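Local coordinates for protein CCMAN5 (Cellulosimicrobium cellulans, PDB 2XSG) that probably hydrolyses alpha-mannosidic linkages as a calcium-binding family 92 glycoside hydrolase, and has been used to modify yeast-made glycoproteins to carry mannose-6-phosphate, at residues Tyr380-Ala385 / Tyr431-Arg436; Gly392-Phe397 / Val404-Ser409; Thr299-Thr304 / Trp610-Tyr615; Gly305-Leu310 / Ser691-Ser696. All coordinates share one frame; numbering follows the deposited sequence.

Contact 1 (Tyr380-Ala385 / Tyr431-Arg436); sequences YLFADA and YPALQR
F382 of helix 368-387 meets A433 and L434 of helix 427-438 where the two helices cross at almost a right angle (86°), their axes 8.0 Å apart at the closest approach. The CH-pi contact comes from L434. Its CD2 methyl stands 3.6 Å from the centroid of the F382 ring and 6° off the ring normal, squarely over the middle of one face. L434 does not start out aimed at F382: its CG lies anti to its own carbonyl carbon (chi1 -72°), and with CD1 extended away from CA the CD2 branch is the one that settles on the ring. Van der Waals contacts surround this. A433 CB lies in the ring plane at the edge, 3.7 Å from F382 CD1, and packs as a methyl on a carbonyl 3.3 Å from F382 O. One turn further along, A385 CB faces A433 CB at 4.5 Å. The small A433 lets the backbones approach, and its CA is 5.7 Å from that of F382. The polar part is weak and peripheral: a water links A385 O to R436 NH2 through two weak bonds, while R436 NH1 forms a salt bridge with E386 of helix 368-387. With an alanine in place of F382, L434 CD2 would lose the ring face on which it rests, and a gap would probably open between the helices. L434 also packs on L468 of helix 455-474. Within 380-385 and 431-436 the buried contact is apolar, with polar pairing at its margin, and its closeness rests largely on the fit of one flat ring against a methyl and a small side chain.

Contact 2 (Gly392-Phe397 / Val404-Ser409); sequences GGLGGF and VRWERS
L394 and W406 carry this contact, which folds the loop between helices 368-387 and 409-418 back on itself. The CH-pi contact is made by L394 CD1, 3.6 Å from the centroid of the five-membered ring of W406 and 15° off its normal. L394 CB covers the six-membered ring on the same face, 3.7 Å from W406 CE3, so two carbons of one leucine span the indole. G395 N packs obliquely at 3.6 Å from W406 CZ3. Hydrogen bonds fix the backbone behind the ring. W406 O closes a type II turn by accepting from S409 N and, over 2.7 Å, from S409 OG. Charge pairing braces the same segment: R405 grips E407 side-on, NE to OE1 at 2.8 Å and NH2 to OE2 at 3.0 Å, the latter nearly straight (171°). R405 NH1 also bonds a bound bis-tris propane molecule, probably from the crystallisation liquor, which lies about 10 Å from the W406 side chain. W406 stacks with H399 of the intervening loop. Around it, L394 leans on F382 and A385 of helix 368-387, R408 occupies the N-cap position of helix 409-418, and S409 packs on L434 and L437 of helix 427-438.

Contact 3 (Thr299-Thr304 / Trp610-Tyr615); sequences TATDPT and WARAIY
The loop between strand 293-296 and helix 306-318 is tied to helix 604-616 of the catalytic domain through T301 and R612. The grip is end-on, with both terminal nitrogens of R612 directed at one oxygen: NH1 lies 3.1 Å from T301 OG1 and NH2 3.2 Å from the same OG1, with N-H to acceptor angles of 146° and 142°. OG1 lies close to the guanidinium plane; because one oxygen is shared by NH1 and NH2, neither bond is straight. NH2 also reaches T301 O at 3.2 Å in a weak bond. The span is long, 10.8 Å from T301 CA to R612 CA, and R612 bridges it with CG anti to the backbone N and a bend at chi2 (70°) before the chain straightens toward the loop. The buried T301 hydroxyl acts as acceptor for R612 and as donor to F693 O. Next to it the D302 carboxylate receives the L307 and Q308 amides in the first turn of helix 306-318. A leucine in place of R612 would probably leave T301 OG1 and O without their donors from helix 604-616 and the loop less firmly tied to that helix. The contact thus joins the loop that leaves edge strand 293-296 of the mixed sheet to a helix of the catalytic domain, which in family 92 has an (alpha/alpha)6-barrel fold.

Contact 4 (Gly305-Leu310 / Ser691-Ser696); sequences GELQRL and SPFFDS
L307, in the first turn of helix 306-318, packs against F693 and F694 in the loop leading into strand 696-700 of a mixed sheet, joining helix to sheet in the catalytic region. The tight side is apolar. L307 CG comes 3.8 Å from F694 CE1, CD2 lies 3.9 Å from the same ring atom, and CD1 approaches F693 CD2 at 4.0 Å, so each branch of the leucine has its own phenylalanine. With CG anti to the backbone N (chi1 -173°), L307 reaches out from the helix to both rings. F693 CB in turn lies over the centre of one face of F694. Helices 665-675 and 604-616 close this side, through F670 and T616 on L307 and through Y615 on F693. The looser side is at Q308: it is partly exposed, Q308 CB stays 4.8 Å from F694 CE1, and its backbone N is 4.3 Å from the same F694 CE1. Beyond it E306 and R309 are exposed to solvent. Past the phenylalanines, D695 and S696 together face D296 as a classic beta bulge. At the edge of the F694 ring, L307 O lies in the ring plane, 3.9 Å from F694 CZ.

From the N terminus, the chain first supplies 299-304 and then 305-310, consecutive segments whose partners come more than 300 residues later. Contact 3 closes on helix 604-616 and contact 4 on the loop 691-696, so their segments alternate and the two loops cross. They adjoin, tying the loop after strand 293-296 to helix 604-616, and helix 306-318 to the loop entering strand 696-700, which neighbours 293-296 in one mixed sheet. Inside both long loops lies contact 1, joining helices 368-387 and 427-438, and within it nests contact 2. Contacts 1 and 2 touch and form one packed region across the chain's centre from the other pair; nearest atoms of contacts 2 and 3 are about 17 Å apart.

Contact 1 (Tyr380-Ala385 / Tyr431-Arg436)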
loop_
_atom_site.group_PDB
_atom_site.type_symbol
_atom_site.label_atom_id
_atom_site.label_comp_id
_atom_site.label_asym_id
_atom_site.label_seq_id
_atom_site.Cartn_x
_atom_site.Cartn_y
_atom_site.Cartn_z
ATOM N N TYR A 380 1.108 17.512 9.254
ATOM C CA TYR A 380 -0.048 18.416 9.160
ATOM C C TYR A 380 -1.340 17.766 9.604
ATOM O O TYR A 380 -2.190 18.426 10.214
ATOM C CB TYR A 380 -0.249 18.920 7.735
ATOM C CG TYR A 380 0.405 20.223 7.430
ATOM C CD1 TYR A 380 1.703 20.482 7.858
ATOM C CD2 TYR A 380 -0.267 21.210 6.701
ATOM C CE1 TYR A 380 2.319 21.687 7.580
ATOM C CE2 TYR A 380 0.351 22.433 6.411
ATOM C CZ TYR A 380 1.642 22.651 6.863
ATOM O OH TYR A 380 2.293 23.812 6.590
ATOM N N LEU A 381 -1.475 16.478 9.293
ATOM C CA LEU A 381 -2.673 15.715 9.633
ATOM C C LEU A 381 -2.881 15.633 11.142
ATOM O O LEU A 381 -3.999 15.839 11.627
ATOM C CB LEU A 381 -2.645 14.317 9.000
ATOM C CG LEU A 381 -3.890 13.470 9.290
ATOM C CD1 LEU A 381 -5.109 14.096 8.627
ATOM C CD2 LEU A 381 -3.720 12.030 8.846
ATOM N N PHE A 382 -1.808 15.331 11.871
ATOM C CA PHE A 382 -1.853 15.301 13.345
ATOM C C PHE A 382 -1.911 16.707 13.953
ATOM O O PHE A 382 -2.555 16.917 14.973
ATOM C CB PHE A 382 -0.695 14.469 13.926
ATOM C CG PHE A 382 -0.996 12.985 13.963
ATOM C CD1 PHE A 382 -1.684 12.431 15.031
ATOM C CD2 PHE A 382 -0.654 12.159 12.889
ATOM C CE1 PHE A 382 -2.007 11.058 15.056
ATOM C CE2 PHE A 382 -0.964 10.802 12.911
ATOM C CZ PHE A 382 -1.653 10.255 13.997
ATOM N N ALA A 383 -1.255 17.665 13.308
ATOM C CA ALA A 383 -1.290 19.049 13.748
ATOM C C ALA A 383 -2.726 19.585 13.660
ATOM O O ALA A 383 -3.176 20.340 14.551
ATOM C CB ALA A 383 -0.346 19.882 12.925
ATOM N N ASP A 384 -3.434 19.169 12.609
ATOM C CA ASP A 384 -4.842 19.508 12.403
ATOM C C ASP A 384 -5.770 18.902 13.461
ATOM O O ASP A 384 -6.648 19.609 13.988
ATOM C CB ASP A 384 -5.307 19.126 10.988
ATOM C CG ASP A 384 -4.740 20.046 9.912
ATOM O OD1 ASP A 384 -4.170 21.115 10.266
ATOM O OD2 ASP A 384 -4.847 19.695 8.711
ATOM N N ALA A 385 -5.584 17.622 13.781
ATOM C CA ALA A 385 -6.322 17.007 14.891
ATOM C C ALA A 385 -6.143 17.820 16.175
ATOM O O ALA A 385 -7.118 18.134 16.867
ATOM C CB ALA A 385 -5.891 15.551 15.108
ATOM N N TYR A 431 2.962 16.790 17.715
ATOM C CA TYR A 431 3.448 15.978 18.850
ATOM C C TYR A 431 2.399 15.541 19.905
ATOM O O TYR A 431 2.277 14.356 20.172
ATOM C CB TYR A 431 4.689 16.623 19.490
ATOM C CG TYR A 431 5.319 15.794 20.578
ATOM C CD1 TYR A 431 6.132 14.717 20.267
ATOM C CD2 TYR A 431 5.102 16.097 21.926
ATOM C CE1 TYR A 431 6.707 13.939 21.254
ATOM C CE2 TYR A 431 5.675 15.330 22.929
ATOM C CZ TYR A 431 6.478 14.247 22.577
ATOM O OH TYR A 431 7.059 13.482 23.550
ATOM N N PRO A 432 1.629 16.478 20.493
ATOM C CA PRO A 432 0.649 16.011 21.483
ATOM C C PRO A 432 -0.418 15.068 20.900
ATOM O O PRO A 432 -0.883 14.164 21.602
ATOM C CB PRO A 432 -0.007 17.306 21.971
ATOM C CG PRO A 432 0.294 18.304 20.897
ATOM C CD PRO A 432 1.647 17.947 20.409
ATOM N N ALA A 433 -0.805 15.282 19.644
ATOM C CA ALA A 433 -1.730 14.373 18.980
ATOM C C ALA A 433 -1.091 13.007 18.726
ATOM O O ALA A 433 -1.766 11.981 18.787
ATOM C CB ALA A 433 -2.262 14.981 17.678
ATOM N N LEU A 434 0.207 13.001 18.446
ATOM C CA LEU A 434 0.943 11.754 18.311
ATOM C C LEU A 434 1.051 11.046 19.671
ATOM O O LEU A 434 0.926 9.820 19.732
ATOM C CB LEU A 434 2.315 11.980 17.674
ATOM C CG LEU A 434 2.377 12.322 16.182
ATOM C CD1 LEU A 434 3.750 12.843 15.821
ATOM C CD2 LEU A 434 2.026 11.130 15.332
ATOM N N GLN A 435 1.238 11.811 20.754
ATOM C CA GLN A 435 1.211 11.240 22.101
ATOM C C GLN A 435 -0.117 10.536 22.426
ATOM O O GLN A 435 -0.106 9.421 22.955
ATOM C CB GLN A 435 1.544 12.297 23.175
ATOM C CG GLN A 435 1.800 11.719 24.576
ATOM C CD GLN A 435 3.221 11.191 24.773
ATOM O OE1 GLN A 435 3.426 10.033 25.171
ATOM N NE2 GLN A 435 4.210 12.041 24.510
ATOM N N ARG A 436 -1.250 11.165 22.099
ATOM C CA ARG A 436 -2.562 10.554 22.368
ATOM C C ARG A 436 -2.783 9.300 21.516
ATOM O O ARG A 436 -3.425 8.347 21.961
ATOM C CB ARG A 436 -3.715 11.537 22.132
ATOM C CG ARG A 436 -3.722 12.762 23.043
ATOM C CD ARG A 436 -5.029 13.563 22.856
ATOM N NE ARG A 436 -5.125 14.159 21.519
ATOM C CZ ARG A 436 -4.598 15.335 21.191
ATOM N NH1 ARG A 436 -3.938 16.059 22.103
ATOM N NH2 ARG A 436 -4.728 15.796 19.952
HETATM O O HOH W 1 -7.033 15.862 18.763
#

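Contact 2 (Gly392-Phe397 / Val404-Ser409)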
loop_
_atom_site.group_PDB
_atom_site.type_symbol
_atom_site.label_atom_id
_atom_site.label_comp_id
_atom_site.label_asym_id
_atom_site.label_seq_id
_atom_site.Cartn_x
_atom_site.Cartn_y
_atom_site.Cartn_z
ATOM N N GLY A 392 -10.023 14.472 20.384
ATOM C CA GLY A 392 -10.505 13.242 19.765
ATOM C C GLY A 392 -9.483 12.612 18.825
ATOM O O GLY A 392 -8.580 13.303 18.313
ATOM N N GLY A 393 -9.620 11.301 18.607
ATOM C CA GLY A 393 -8.726 10.564 17.715
ATOM C C GLY A 393 -9.074 10.833 16.261
ATOM O O GLY A 393 -10.151 11.342 15.954
ATOM N N LEU A 394 -8.169 10.487 15.356
ATOM C CA LEU A 394 -8.408 10.737 13.944
ATOM C C LEU A 394 -9.683 10.059 13.434
ATOM O O LEU A 394 -10.338 10.569 12.541
ATOM C CB LEU A 394 -7.186 10.325 13.126
ATOM C CG LEU A 394 -6.016 11.304 13.210
ATOM C CD1 LEU A 394 -4.793 10.715 12.544
ATOM C CD2 LEU A 394 -6.400 12.639 12.568
ATOM N N GLY A 395 -10.044 8.922 14.025
ATOM C CA GLY A 395 -11.273 8.202 13.668
ATOM C C GLY A 395 -12.575 8.971 13.829
ATOM O O GLY A 395 -13.589 8.610 13.234
ATOM N N GLY A 396 -12.551 10.054 14.603
ATOM C CA GLY A 396 -13.767 10.839 14.840
ATOM C C GLY A 396 -14.047 11.949 13.837
ATOM O O GLY A 396 -15.086 12.606 13.914
ATOM N N PHE A 397 -13.137 12.161 12.896
ATOM C CA PHE A 397 -13.304 13.208 11.904
ATOM C C PHE A 397 -13.679 12.619 10.553
ATOM O O PHE A 397 -13.442 11.440 10.280
ATOM C CB PHE A 397 -12.006 14.013 11.725
ATOM C CG PHE A 397 -11.443 14.563 13.003
ATOM C CD1 PHE A 397 -12.085 15.604 13.671
ATOM C CD2 PHE A 397 -10.267 14.034 13.540
ATOM C CE1 PHE A 397 -11.572 16.115 14.870
ATOM C CE2 PHE A 397 -9.740 14.534 14.739
ATOM C CZ PHE A 397 -10.392 15.585 15.403
ATOM N N VAL A 404 -7.577 4.625 5.999
ATOM C CA VAL A 404 -7.699 3.388 6.773
ATOM C C VAL A 404 -7.409 3.601 8.257
ATOM O O VAL A 404 -8.325 3.629 9.052
ATOM C CB VAL A 404 -6.818 2.264 6.212
ATOM C CG1 VAL A 404 -7.134 0.925 6.903
ATOM C CG2 VAL A 404 -6.995 2.149 4.691
ATOM N N ARG A 405 -6.135 3.741 8.614
ATOM C CA ARG A 405 -5.714 3.694 10.025
ATOM C C ARG A 405 -4.325 4.333 10.183
ATOM O O ARG A 405 -3.589 4.473 9.199
ATOM C CB ARG A 405 -5.745 2.252 10.564
ATOM C CG ARG A 405 -4.755 1.292 9.893
ATOM C CD ARG A 405 -4.962 -0.160 10.314
ATOM N NE ARG A 405 -5.005 -0.372 11.756
ATOM C CZ ARG A 405 -5.205 -1.548 12.345
ATOM N NH1 ARG A 405 -5.339 -2.639 11.622
ATOM N NH2 ARG A 405 -5.225 -1.634 13.667
ATOM N N TRP A 406 -3.974 4.729 11.408
ATOM C CA TRP A 406 -2.860 5.662 11.605
ATOM C C TRP A 406 -1.816 5.219 12.618
ATOM O O TRP A 406 -0.859 5.940 12.862
ATOM C CB TRP A 406 -3.398 7.052 11.982
ATOM C CG TRP A 406 -4.447 7.568 11.020
ATOM C CD1 TRP A 406 -4.228 8.266 9.857
ATOM C CD2 TRP A 406 -5.864 7.397 11.126
ATOM N NE1 TRP A 406 -5.430 8.549 9.237
ATOM C CE2 TRP A 406 -6.448 8.029 9.995
ATOM C CE3 TRP A 406 -6.703 6.771 12.067
ATOM C CZ2 TRP A 406 -7.830 8.049 9.780
ATOM C CZ3 TRP A 406 -8.081 6.795 11.856
ATOM C CH2 TRP A 406 -8.626 7.420 10.716
ATOM N N GLU A 407 -1.977 4.035 13.196
ATOM C CA GLU A 407 -0.992 3.532 14.158
ATOM C C GLU A 407 0.390 3.463 13.523
ATOM O O GLU A 407 0.502 3.203 12.332
ATOM C CB GLU A 407 -1.371 2.141 14.689
ATOM C CG GLU A 407 -2.714 2.049 15.399
ATOM C CD GLU A 407 -3.831 1.527 14.502
ATOM O OE1 GLU A 407 -3.748 1.664 13.263
ATOM O OE2 GLU A 407 -4.802 0.980 15.053
ATOM N N ARG A 408 1.432 3.663 14.336
ATOM C CA ARG A 408 2.840 3.632 13.903
ATOM C C ARG A 408 3.275 4.918 13.204
ATOM O O ARG A 408 4.433 5.021 12.787
ATOM C CB ARG A 408 3.192 2.417 13.013
ATOM C CG ARG A 408 2.795 1.020 13.526
ATOM C CD ARG A 408 3.449 0.617 14.846
ATOM N NE ARG A 408 2.625 0.992 16.000
ATOM C CZ ARG A 408 1.590 0.297 16.471
ATOM N NH1 ARG A 408 1.211 -0.836 15.888
ATOM N NH2 ARG A 408 0.912 0.749 17.525
ATOM N N SER A 409 2.368 5.895 13.068
ATOM C CA SER A 409 2.750 7.209 12.501
ATOM C C SER A 409 3.983 7.808 13.193
ATOM O O SER A 409 4.804 8.437 12.537
ATOM C CB SER A 409 1.596 8.221 12.581
ATOM O OG SER A 409 0.545 7.900 11.684
#

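Contact 3 (Thr299-Thr304 / Trp610-Tyr615)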
loop_
_atom_site.group_PDB
_atom_site.type_symbol
_atom_site.label_atom_id
_atom_site.label_comp_id
_atom_site.label_asym_id
_atom_site.label_seq_id
_atom_site.Cartn_x
_atom_site.Cartn_y
_atom_site.Cartn_z
ATOM N N THR A 299 20.632 -12.632 -18.487
ATOM C CA THR A 299 20.001 -13.942 -18.632
ATOM C C THR A 299 20.223 -14.808 -17.403
ATOM O O THR A 299 19.328 -15.523 -16.986
ATOM C CB THR A 299 20.594 -14.694 -19.855
ATOM O OG1 THR A 299 20.340 -13.929 -21.035
ATOM C CG2 THR A 299 19.980 -16.086 -20.003
ATOM N N ALA A 300 21.426 -14.754 -16.836
ATOM C CA ALA A 300 21.784 -15.616 -15.703
ATOM C C ALA A 300 20.843 -15.476 -14.489
ATOM O O ALA A 300 20.455 -16.476 -13.865
ATOM C CB ALA A 300 23.262 -15.381 -15.289
ATOM N N THR A 301 20.481 -14.239 -14.168
ATOM C CA THR A 301 19.636 -13.953 -13.010
ATOM C C THR A 301 18.136 -13.872 -13.381
ATOM O O THR A 301 17.272 -14.064 -12.536
ATOM C CB THR A 301 20.101 -12.646 -12.312
ATOM O OG1 THR A 301 19.545 -12.587 -11.001
ATOM C CG2 THR A 301 19.694 -11.395 -13.104
ATOM N N ASP A 302 17.846 -13.598 -14.653
ATOM C CA ASP A 302 16.470 -13.420 -15.128
ATOM C C ASP A 302 16.339 -14.015 -16.526
ATOM O O ASP A 302 16.233 -13.276 -17.502
ATOM C CB ASP A 302 16.147 -11.923 -15.158
ATOM C CG ASP A 302 14.686 -11.622 -15.453
ATOM O OD1 ASP A 302 13.824 -12.526 -15.398
ATOM O OD2 ASP A 302 14.409 -10.440 -15.739
ATOM N N PRO A 303 16.371 -15.360 -16.639
ATOM C CA PRO A 303 16.379 -15.977 -17.976
ATOM C C PRO A 303 15.131 -15.673 -18.832
ATOM O O PRO A 303 15.238 -15.594 -20.056
ATOM C CB PRO A 303 16.487 -17.477 -17.683
ATOM C CG PRO A 303 16.137 -17.652 -16.254
ATOM C CD PRO A 303 16.375 -16.363 -15.549
ATOM N N THR A 304 13.986 -15.445 -18.194
ATOM C CA THR A 304 12.719 -15.247 -18.916
ATOM C C THR A 304 12.317 -13.773 -19.064
ATOM O O THR A 304 11.384 -13.440 -19.812
ATOM C CB THR A 304 11.556 -15.992 -18.226
ATOM O OG1 THR A 304 11.271 -15.364 -16.976
ATOM C CG2 THR A 304 11.915 -17.455 -17.946
ATOM N N TRP A 610 17.514 -16.394 2.155
ATOM C CA TRP A 610 16.085 -16.208 2.395
ATOM C C TRP A 610 15.483 -15.047 1.637
ATOM O O TRP A 610 14.344 -15.151 1.161
ATOM C CB TRP A 610 15.789 -16.106 3.899
ATOM C CG TRP A 610 15.828 -17.470 4.514
ATOM C CD1 TRP A 610 16.765 -17.963 5.391
ATOM C CD2 TRP A 610 14.924 -18.549 4.236
ATOM N NE1 TRP A 610 16.471 -19.277 5.693
ATOM C CE2 TRP A 610 15.346 -19.655 5.002
ATOM C CE3 TRP A 610 13.771 -18.674 3.438
ATOM C CZ2 TRP A 610 14.669 -20.874 4.985
ATOM C CZ3 TRP A 610 13.101 -19.888 3.417
ATOM C CH2 TRP A 610 13.550 -20.971 4.188
ATOM N N ALA A 611 16.242 -13.955 1.516
ATOM C CA ALA A 611 15.817 -12.812 0.698
ATOM C C ALA A 611 15.618 -13.224 -0.761
ATOM O O ALA A 611 14.555 -12.977 -1.341
ATOM C CB ALA A 611 16.799 -11.657 0.805
ATOM N N ARG A 612 16.615 -13.881 -1.347
ATOM C CA ARG A 612 16.472 -14.339 -2.723
ATOM C C ARG A 612 15.329 -15.358 -2.868
ATOM O O ARG A 612 14.578 -15.307 -3.850
ATOM C CB ARG A 612 17.799 -14.888 -3.272
ATOM C CG ARG A 612 17.760 -15.260 -4.752
ATOM C CD ARG A 612 17.649 -14.057 -5.675
ATOM N NE ARG A 612 17.305 -14.433 -7.054
ATOM C CZ ARG A 612 18.014 -14.106 -8.136
ATOM N NH1 ARG A 612 19.115 -13.370 -8.034
ATOM N NH2 ARG A 612 17.595 -14.483 -9.346
ATOM N N ALA A 613 15.178 -16.248 -1.883
ATOM C CA ALA A 613 14.190 -17.345 -1.952
ATOM C C ALA A 613 12.730 -16.884 -1.837
ATOM O O ALA A 613 11.875 -17.225 -2.679
ATOM C CB ALA A 613 14.502 -18.414 -0.881
ATOM N N ILE A 614 12.445 -16.115 -0.790
ATOM C CA ILE A 614 11.085 -15.620 -0.547
ATOM C C ILE A 614 10.594 -14.810 -1.740
ATOM O O ILE A 614 9.444 -14.937 -2.156
ATOM C CB ILE A 614 10.997 -14.782 0.766
ATOM C CG1 ILE A 614 11.259 -15.672 1.990
ATOM C CG2 ILE A 614 9.577 -14.127 0.943
ATOM C CD1 ILE A 614 11.638 -14.900 3.268
ATOM N N TYR A 615 11.462 -13.979 -2.295
ATOM C CA TYR A 615 11.006 -13.011 -3.307
ATOM C C TYR A 615 11.115 -13.499 -4.753
ATOM O O TYR A 615 10.439 -12.965 -5.624
ATOM C CB TYR A 615 11.714 -11.667 -3.143
ATOM C CG TYR A 615 11.330 -10.970 -1.871
ATOM C CD1 TYR A 615 10.179 -10.192 -1.815
ATOM C CD2 TYR A 615 12.109 -11.105 -0.719
ATOM C CE1 TYR A 615 9.798 -9.555 -0.651
ATOM C CE2 TYR A 615 11.745 -10.470 0.461
ATOM C CZ TYR A 615 10.582 -9.686 0.489
ATOM O OH TYR A 615 10.212 -9.048 1.651
#

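Contact 4 (Gly305-Leu310 / Ser691-Ser696)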
loop_
_atom_site.group_PDB
_atom_site.type_symbol
_atom_site.label_atom_id
_atom_site.label_comp_id
_atom_site.label_asym_id
_atom_site.label_seq_id
_atom_site.Cartn_x
_atom_site.Cartn_y
_atom_site.Cartn_z
ATOM N N GLY A 305 13.020 -12.888 -18.359
ATOM C CA GLY A 305 12.621 -11.480 -18.285
ATOM C C GLY A 305 11.471 -11.162 -17.327
ATOM O O GLY A 305 11.094 -10.002 -17.184
ATOM N N GLU A 306 10.925 -12.176 -16.653
ATOM C CA GLU A 306 9.793 -11.958 -15.729
ATOM C C GLU A 306 10.183 -11.271 -14.419
ATOM O O GLU A 306 9.368 -10.579 -13.791
ATOM C CB GLU A 306 9.060 -13.261 -15.436
ATOM C CG GLU A 306 8.246 -13.756 -16.622
ATOM C CD GLU A 306 7.723 -15.172 -16.448
ATOM O OE1 GLU A 306 8.349 -15.971 -15.714
ATOM O OE2 GLU A 306 6.686 -15.493 -17.070
ATOM N N LEU A 307 11.420 -11.476 -13.983
ATOM C CA LEU A 307 11.856 -10.855 -12.753
ATOM C C LEU A 307 11.968 -9.328 -12.939
ATOM O O LEU A 307 11.608 -8.552 -12.034
ATOM C CB LEU A 307 13.167 -11.478 -12.276
ATOM C CG LEU A 307 13.713 -11.082 -10.916
ATOM C CD1 LEU A 307 12.701 -11.380 -9.786
ATOM C CD2 LEU A 307 15.058 -11.805 -10.724
ATOM N N GLN A 308 12.429 -8.893 -14.109
ATOM C CA GLN A 308 12.481 -7.453 -14.410
ATOM C C GLN A 308 11.057 -6.853 -14.512
ATOM O O GLN A 308 10.802 -5.736 -14.029
ATOM C CB GLN A 308 13.346 -7.191 -15.668
ATOM C CG GLN A 308 13.152 -5.867 -16.372
ATOM C CD GLN A 308 14.443 -5.311 -17.013
ATOM O OE1 GLN A 308 15.406 -6.048 -17.268
ATOM N NE2 GLN A 308 14.461 -4.010 -17.260
ATOM N N ARG A 309 10.137 -7.601 -15.127
ATOM C CA ARG A 309 8.740 -7.167 -15.201
ATOM C C ARG A 309 8.110 -7.099 -13.801
ATOM O O ARG A 309 7.363 -6.164 -13.476
ATOM C CB ARG A 309 7.938 -8.104 -16.097
ATOM C CG ARG A 309 8.123 -7.845 -17.572
ATOM C CD ARG A 309 7.864 -9.106 -18.369
ATOM N NE ARG A 309 7.473 -8.812 -19.740
ATOM C CZ ARG A 309 8.315 -8.555 -20.737
ATOM N NH1 ARG A 309 9.635 -8.533 -20.537
ATOM N NH2 ARG A 309 7.833 -8.304 -21.946
ATOM N N LEU A 310 8.426 -8.100 -12.980
ATOM C CA LEU A 310 7.962 -8.147 -11.604
ATOM C C LEU A 310 8.479 -6.944 -10.847
ATOM O O LEU A 310 7.707 -6.273 -10.173
ATOM C CB LEU A 310 8.432 -9.408 -10.897
ATOM C CG LEU A 310 7.478 -10.566 -10.775
ATOM C CD1 LEU A 310 8.224 -11.703 -10.058
ATOM C CD2 LEU A 310 6.168 -10.181 -10.035
ATOM N N SER A 691 20.183 -9.724 -0.685
ATOM C CA SER A 691 20.727 -10.359 -1.879
ATOM C C SER A 691 20.250 -9.619 -3.129
ATOM O O SER A 691 19.221 -9.986 -3.710
ATOM C CB SER A 691 20.312 -11.836 -1.917
ATOM O OG SER A 691 20.805 -12.497 -3.077
ATOM N N PRO A 692 20.982 -8.560 -3.547
ATOM C CA PRO A 692 20.561 -7.807 -4.736
ATOM C C PRO A 692 20.309 -8.736 -5.922
ATOM O O PRO A 692 21.142 -9.608 -6.202
ATOM C CB PRO A 692 21.747 -6.872 -5.042
ATOM C CG PRO A 692 22.663 -6.934 -3.878
ATOM C CD PRO A 692 22.224 -8.039 -2.939
ATOM N N PHE A 693 19.180 -8.545 -6.610
ATOM C CA PHE A 693 18.748 -9.457 -7.682
ATOM C C PHE A 693 19.479 -9.257 -8.993
ATOM O O PHE A 693 19.630 -10.205 -9.748
ATOM C CB PHE A 693 17.255 -9.302 -8.030
ATOM C CG PHE A 693 16.298 -9.514 -6.889
ATOM C CD1 PHE A 693 16.727 -9.914 -5.626
ATOM C CD2 PHE A 693 14.934 -9.359 -7.121
ATOM C CE1 PHE A 693 15.820 -10.106 -4.607
ATOM C CE2 PHE A 693 14.015 -9.542 -6.105
ATOM C CZ PHE A 693 14.457 -9.922 -4.843
ATOM N N PHE A 694 19.875 -8.022 -9.284
ATOM C CA PHE A 694 20.280 -7.654 -10.645
ATOM C C PHE A 694 21.755 -7.296 -10.771
ATOM O O PHE A 694 22.386 -6.853 -9.803
ATOM C CB PHE A 694 19.404 -6.510 -11.163
ATOM C CG PHE A 694 17.922 -6.806 -11.095
ATOM C CD1 PHE A 694 17.370 -7.842 -11.828
ATOM C CD2 PHE A 694 17.084 -6.050 -10.298
ATOM C CE1 PHE A 694 15.995 -8.116 -11.761
ATOM C CE2 PHE A 694 15.712 -6.318 -10.225
ATOM C CZ PHE A 694 15.172 -7.340 -10.961
ATOM N N ASP A 695 22.295 -7.492 -11.970
ATOM C CA ASP A 695 23.700 -7.195 -12.255
ATOM C C ASP A 695 24.049 -5.751 -11.911
ATOM O O ASP A 695 25.095 -5.493 -11.336
ATOM C CB ASP A 695 24.032 -7.486 -13.724
ATOM C CG ASP A 695 23.788 -8.922 -14.087
ATOM O OD1 ASP A 695 22.635 -9.370 -13.908
ATOM O OD2 ASP A 695 24.745 -9.603 -14.533
ATOM N N SER A 696 23.164 -4.825 -12.273
ATOM C CA SER A 696 23.303 -3.425 -11.906
ATOM C C SER A 696 21.914 -2.838 -11.631
ATOM O O SER A 696 20.962 -3.111 -12.378
ATOM C CB SER A 696 24.000 -2.639 -13.030
ATOM O OG SER A 696 24.121 -1.258 -12.695
#